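Long-range contact in alkaline serine protease (Pseudoalteromonas sp., PDB 1Y9Z), which probably cleaves peptide bonds as a cold-adapted, subtilisin-like serine endopeptidase: residues 5-17 / 416-428. Sequence-based numbering, arbitrary orientation.
Sequences PWGQTFVGATVLS and YGMINAVAAKAYL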
loop_
_atom_site.group_PDB
_atom_site.type_symbol
_atom_site.label_atom_id
_atom_site.label_comp_id
_atom_site.label_asym_id
_atom_site.label_seq_id
_atom_site.Cartn_x
_atom_site.Cartn_y
_atom_site.Cartn_z
ATOM N N PRO A 5 4.945 9.328 0.184
ATOM C CA PRO A 5 5.255 7.937 0.536
ATOM C C PRO A 5 6.252 7.334 -0.447
ATOM O O PRO A 5 6.237 7.670 -1.633
ATOM C CB PRO A 5 3.887 7.255 0.500
ATOM C CG PRO A 5 3.114 8.082 -0.486
ATOM C CD PRO A 5 3.513 9.489 -0.115
ATOM N N TRP A 6 7.112 6.447 0.047
ATOM C CA TRP A 6 8.140 5.835 -0.792
ATOM C C TRP A 6 7.622 5.252 -2.101
ATOM O O TRP A 6 8.280 5.365 -3.131
ATOM C CB TRP A 6 8.912 4.753 -0.021
ATOM C CG TRP A 6 8.148 3.484 0.252
ATOM C CD1 TRP A 6 7.387 3.198 1.351
ATOM C CD2 TRP A 6 8.090 2.323 -0.588
ATOM N NE1 TRP A 6 6.863 1.929 1.250
ATOM C CE2 TRP A 6 7.277 1.371 0.069
ATOM C CE3 TRP A 6 8.646 1.995 -1.832
ATOM C CZ2 TRP A 6 7.008 0.108 -0.477
ATOM C CZ3 TRP A 6 8.377 0.737 -2.377
ATOM C CH2 TRP A 6 7.565 -0.188 -1.696
ATOM N N GLY A 7 6.443 4.641 -2.064
ATOM C CA GLY A 7 5.888 4.052 -3.269
ATOM C C GLY A 7 5.713 5.049 -4.397
ATOM O O GLY A 7 5.938 4.727 -5.567
ATOM N N GLN A 8 5.307 6.268 -4.054
ATOM C CA GLN A 8 5.102 7.308 -5.056
ATOM C C GLN A 8 6.396 7.654 -5.778
ATOM O O GLN A 8 6.401 7.899 -6.983
ATOM C CB GLN A 8 4.542 8.575 -4.404
ATOM C CG GLN A 8 3.153 8.423 -3.798
ATOM C CD GLN A 8 2.117 7.970 -4.804
ATOM O OE1 GLN A 8 2.132 8.394 -5.961
ATOM N NE2 GLN A 8 1.196 7.117 -4.363
ATOM N N THR A 9 7.493 7.678 -5.030
ATOM C CA THR A 9 8.791 8.000 -5.603
ATOM C C THR A 9 9.361 6.846 -6.424
ATOM O O THR A 9 9.942 7.065 -7.489
ATOM C CB THR A 9 9.803 8.375 -4.502
ATOM O OG1 THR A 9 9.289 9.473 -3.738
ATOM C CG2 THR A 9 11.136 8.780 -5.118
ATOM N N PHE A 10 9.183 5.619 -5.940
ATOM C CA PHE A 10 9.707 4.442 -6.631
ATOM C C PHE A 10 9.139 4.170 -8.021
ATOM O O PHE A 10 9.873 3.748 -8.916
ATOM C CB PHE A 10 9.530 3.187 -5.771
ATOM C CG PHE A 10 10.583 3.015 -4.708
ATOM C CD1 PHE A 10 11.030 1.742 -4.366
ATOM C CD2 PHE A 10 11.114 4.113 -4.038
ATOM C CE1 PHE A 10 11.987 1.563 -3.374
ATOM C CE2 PHE A 10 12.072 3.945 -3.041
ATOM C CZ PHE A 10 12.510 2.667 -2.708
ATOM N N VAL A 11 7.845 4.403 -8.208
ATOM C CA VAL A 11 7.220 4.150 -9.502
ATOM C C VAL A 11 7.510 5.259 -10.506
ATOM O O VAL A 11 7.180 5.139 -11.685
ATOM C CB VAL A 11 5.688 3.976 -9.364
ATOM C CG1 VAL A 11 5.382 2.826 -8.414
ATOM C CG2 VAL A 11 5.051 5.271 -8.873
ATOM N N GLY A 12 8.129 6.336 -10.028
ATOM C CA GLY A 12 8.467 7.449 -10.895
ATOM C C GLY A 12 7.277 8.257 -11.371
ATOM O O GLY A 12 7.149 8.541 -12.562
ATOM N N ALA A 13 6.402 8.635 -10.446
ATOM C CA ALA A 13 5.222 9.420 -10.792
ATOM C C ALA A 13 5.406 10.882 -10.393
ATOM O O ALA A 13 4.758 11.774 -10.942
ATOM C CB ALA A 13 3.993 8.842 -10.103
ATOM N N THR A 14 6.299 11.121 -9.438
ATOM C CA THR A 14 6.562 12.469 -8.954
ATOM C C THR A 14 7.307 13.330 -9.970
ATOM O O THR A 14 7.262 14.557 -9.898
ATOM C CB THR A 14 7.377 12.437 -7.647
ATOM O OG1 THR A 14 8.644 11.811 -7.884
ATOM C CG2 THR A 14 6.629 11.661 -6.573
ATOM N N VAL A 15 7.988 12.689 -10.916
ATOM C CA VAL A 15 8.742 13.411 -11.937
ATOM C C VAL A 15 7.904 13.785 -13.157
ATOM O O VAL A 15 8.269 14.683 -13.916
ATOM C CB VAL A 15 9.960 12.597 -12.402
ATOM C CG1 VAL A 15 10.968 12.479 -11.268
ATOM C CG2 VAL A 15 9.518 11.223 -12.861
ATOM N N LEU A 16 6.789 13.092 -13.355
ATOM C CA LEU A 16 5.906 13.385 -14.479
ATOM C C LEU A 16 4.844 14.375 -14.013
ATOM O O LEU A 16 4.827 14.767 -12.847
ATOM C CB LEU A 16 5.236 12.103 -14.985
ATOM C CG LEU A 16 6.149 11.037 -15.595
ATOM C CD1 LEU A 16 5.307 9.853 -16.053
ATOM C CD2 LEU A 16 6.923 11.626 -16.766
ATOM N N SER A 17 3.964 14.778 -14.924
ATOM C CA SER A 17 2.900 15.721 -14.596
ATOM C C SER A 17 1.548 15.194 -15.052
ATOM O O SER A 17 1.415 14.703 -16.171
ATOM C CB SER A 17 3.160 17.070 -15.268
ATOM O OG SER A 17 2.024 17.911 -15.159
ATOM N N TYR A 416 6.920 -8.901 -14.672
ATOM C CA TYR A 416 7.984 -8.261 -15.437
ATOM C C TYR A 416 8.817 -7.322 -14.570
ATOM O O TYR A 416 9.861 -6.833 -15.002
ATOM C CB TYR A 416 7.398 -7.505 -16.630
ATOM C CG TYR A 416 6.898 -8.428 -17.717
ATOM C CD1 TYR A 416 7.784 -9.242 -18.427
ATOM C CD2 TYR A 416 5.540 -8.515 -18.015
ATOM C CE1 TYR A 416 7.327 -10.120 -19.405
ATOM C CE2 TYR A 416 5.073 -9.393 -18.993
ATOM C CZ TYR A 416 5.972 -10.191 -19.682
ATOM O OH TYR A 416 5.507 -11.071 -20.633
ATOM N N GLY A 417 8.359 -7.075 -13.348
ATOM C CA GLY A 417 9.111 -6.211 -12.455
ATOM C C GLY A 417 8.355 -5.004 -11.943
ATOM O O GLY A 417 7.128 -4.943 -12.009
ATOM N N MET A 418 9.106 -4.033 -11.433
ATOM C CA MET A 418 8.528 -2.814 -10.885
ATOM C C MET A 418 8.076 -1.859 -11.981
ATOM O O MET A 418 8.840 -1.545 -12.895
ATOM C CB MET A 418 9.551 -2.112 -9.990
ATOM C CG MET A 418 8.984 -0.934 -9.224
ATOM S SD MET A 418 7.783 -1.467 -7.992
ATOM C CE MET A 418 8.338 -0.552 -6.556
ATOM N N ILE A 419 6.834 -1.397 -11.888
ATOM C CA ILE A 419 6.298 -0.472 -12.876
ATOM C C ILE A 419 7.171 0.787 -12.903
ATOM O O ILE A 419 7.654 1.242 -11.866
ATOM C CB ILE A 419 4.826 -0.113 -12.554
ATOM C CG1 ILE A 419 4.223 0.694 -13.703
ATOM C CG2 ILE A 419 4.745 0.638 -11.227
ATOM C CD1 ILE A 419 2.712 0.786 -13.657
ATOM N N ASN A 420 7.376 1.329 -14.099
ATOM C CA ASN A 420 8.215 2.511 -14.288
ATOM C C ASN A 420 7.486 3.516 -15.172
ATOM O O ASN A 420 7.472 3.381 -16.396
ATOM C CB ASN A 420 9.535 2.098 -14.949
ATOM C CG ASN A 420 10.552 3.220 -14.982
ATOM O OD1 ASN A 420 10.219 4.365 -15.275
ATOM N ND2 ASN A 420 11.806 2.889 -14.694
ATOM N N ALA A 421 6.895 4.530 -14.548
ATOM C CA ALA A 421 6.142 5.550 -15.269
ATOM C C ALA A 421 6.951 6.298 -16.324
ATOM O O ALA A 421 6.503 6.460 -17.456
ATOM C CB ALA A 421 5.538 6.541 -14.281
ATOM N N VAL A 422 8.141 6.753 -15.944
ATOM C CA VAL A 422 9.001 7.498 -16.857
ATOM C C VAL A 422 9.347 6.694 -18.106
ATOM O O VAL A 422 9.202 7.182 -19.226
ATOM C CB VAL A 422 10.311 7.925 -16.160
ATOM C CG1 VAL A 422 11.196 8.699 -17.132
ATOM C CG2 VAL A 422 9.993 8.776 -14.944
ATOM N N ALA A 423 9.798 5.461 -17.909
ATOM C CA ALA A 423 10.167 4.597 -19.025
ATOM C C ALA A 423 8.965 4.252 -19.900
ATOM O O ALA A 423 9.075 4.195 -21.124
ATOM C CB ALA A 423 10.821 3.324 -18.502
ATOM N N ALA A 424 7.817 4.019 -19.273
ATOM C CA ALA A 424 6.605 3.689 -20.015
ATOM C C ALA A 424 6.205 4.857 -20.913
ATOM O O ALA A 424 5.805 4.662 -22.060
ATOM C CB ALA A 424 5.476 3.355 -19.048
ATOM N N LYS A 425 6.312 6.071 -20.383
ATOM C CA LYS A 425 5.973 7.264 -21.146
ATOM C C LYS A 425 6.902 7.409 -22.346
ATOM O O LYS A 425 6.452 7.653 -23.464
ATOM C CB LYS A 425 6.085 8.511 -20.269
ATOM C CG LYS A 425 5.970 9.818 -21.046
ATOM C CD LYS A 425 6.303 11.015 -20.172
ATOM C CE LYS A 425 6.333 12.301 -20.985
ATOM N NZ LYS A 425 7.359 12.270 -22.064
ATOM N N ALA A 426 8.201 7.263 -22.101
ATOM C CA ALA A 426 9.201 7.380 -23.160
ATOM C C ALA A 426 8.936 6.365 -24.268
ATOM O O ALA A 426 9.155 6.641 -25.448
ATOM C CB ALA A 426 10.596 7.176 -22.580
ATOM N N TYR A 427 8.464 5.188 -23.871
ATOM C CA TYR A 427 8.150 4.109 -24.801
ATOM C C TYR A 427 7.055 4.573 -25.759
ATOM O O TYR A 427 7.208 4.509 -26.979
ATOM C CB TYR A 427 7.665 2.891 -24.010
ATOM C CG TYR A 427 7.450 1.626 -24.813
ATOM C CD1 TYR A 427 8.514 0.778 -25.117
ATOM C CD2 TYR A 427 6.171 1.250 -25.223
ATOM C CE1 TYR A 427 8.308 -0.420 -25.802
ATOM C CE2 TYR A 427 5.954 0.056 -25.910
ATOM C CZ TYR A 427 7.026 -0.774 -26.193
ATOM O OH TYR A 427 6.815 -1.964 -26.851
ATOM N N LEU A 428 5.951 5.048 -25.192
ATOM C CA LEU A 428 4.824 5.517 -25.984
ATOM C C LEU A 428 5.145 6.805 -26.740
ATOM O O LEU A 428 4.493 7.125 -27.733
ATOM C CB LEU A 428 3.601 5.715 -25.082
ATOM C CG LEU A 428 3.043 4.427 -24.463
ATOM C CD1 LEU A 428 1.904 4.762 -23.514
ATOM C CD2 LEU A 428 2.565 3.494 -25.564
#
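Val11 O accepts the amide hydrogen of Ala421 N, and this one hydrogen bond ties a Schellman motif near the amino end of the subtilisin-like domain to the N-terminal turn of its last helix. At 2.9 Å from Ala421 N to Val11 O the bond is nearly linear (167° at the hydrogen). It shows how one helix end can serve another: an amide of the first turn, which no earlier helical carbonyl can reach, is satisfied by the chain leaving helix 6-10. Gly12, with positive phi, makes that exit and brings its own carbonyl over the same turn; Gly12 O lies 3.1 Å from Ala421 CB and is buried without a polar partner.

Apolar contacts spread from this link in both directions. On one flank Val11 CG1 packs on Ile419 CG2 at 3.6 Å, and beyond it a turn at chi2 (67°) swings the Met418 chain round to bring CE beside Phe10 CB (4.0 Å), at the edge of a ring that has Trp6 CE3 over the centre of one face. On the other, Leu16 CD1 rests against Ala421 CB, while Leu16 CD2 meets the aliphatic shaft of Lys425 at CD (3.5 Å). That lysine stays extended until chi4, where it turns its ammonium group into a salt bridge with Asp429.

Further out, Val378 of helix 368-385 backs Ile419 and Ala421, and Pro201 backs Val11 and Met418. Asn420 caps the helix, with its ND2 held by Asp403; Ala423 N reaches Asn420 OD1 at 2.9 Å from 51° out of the carbonyl plane.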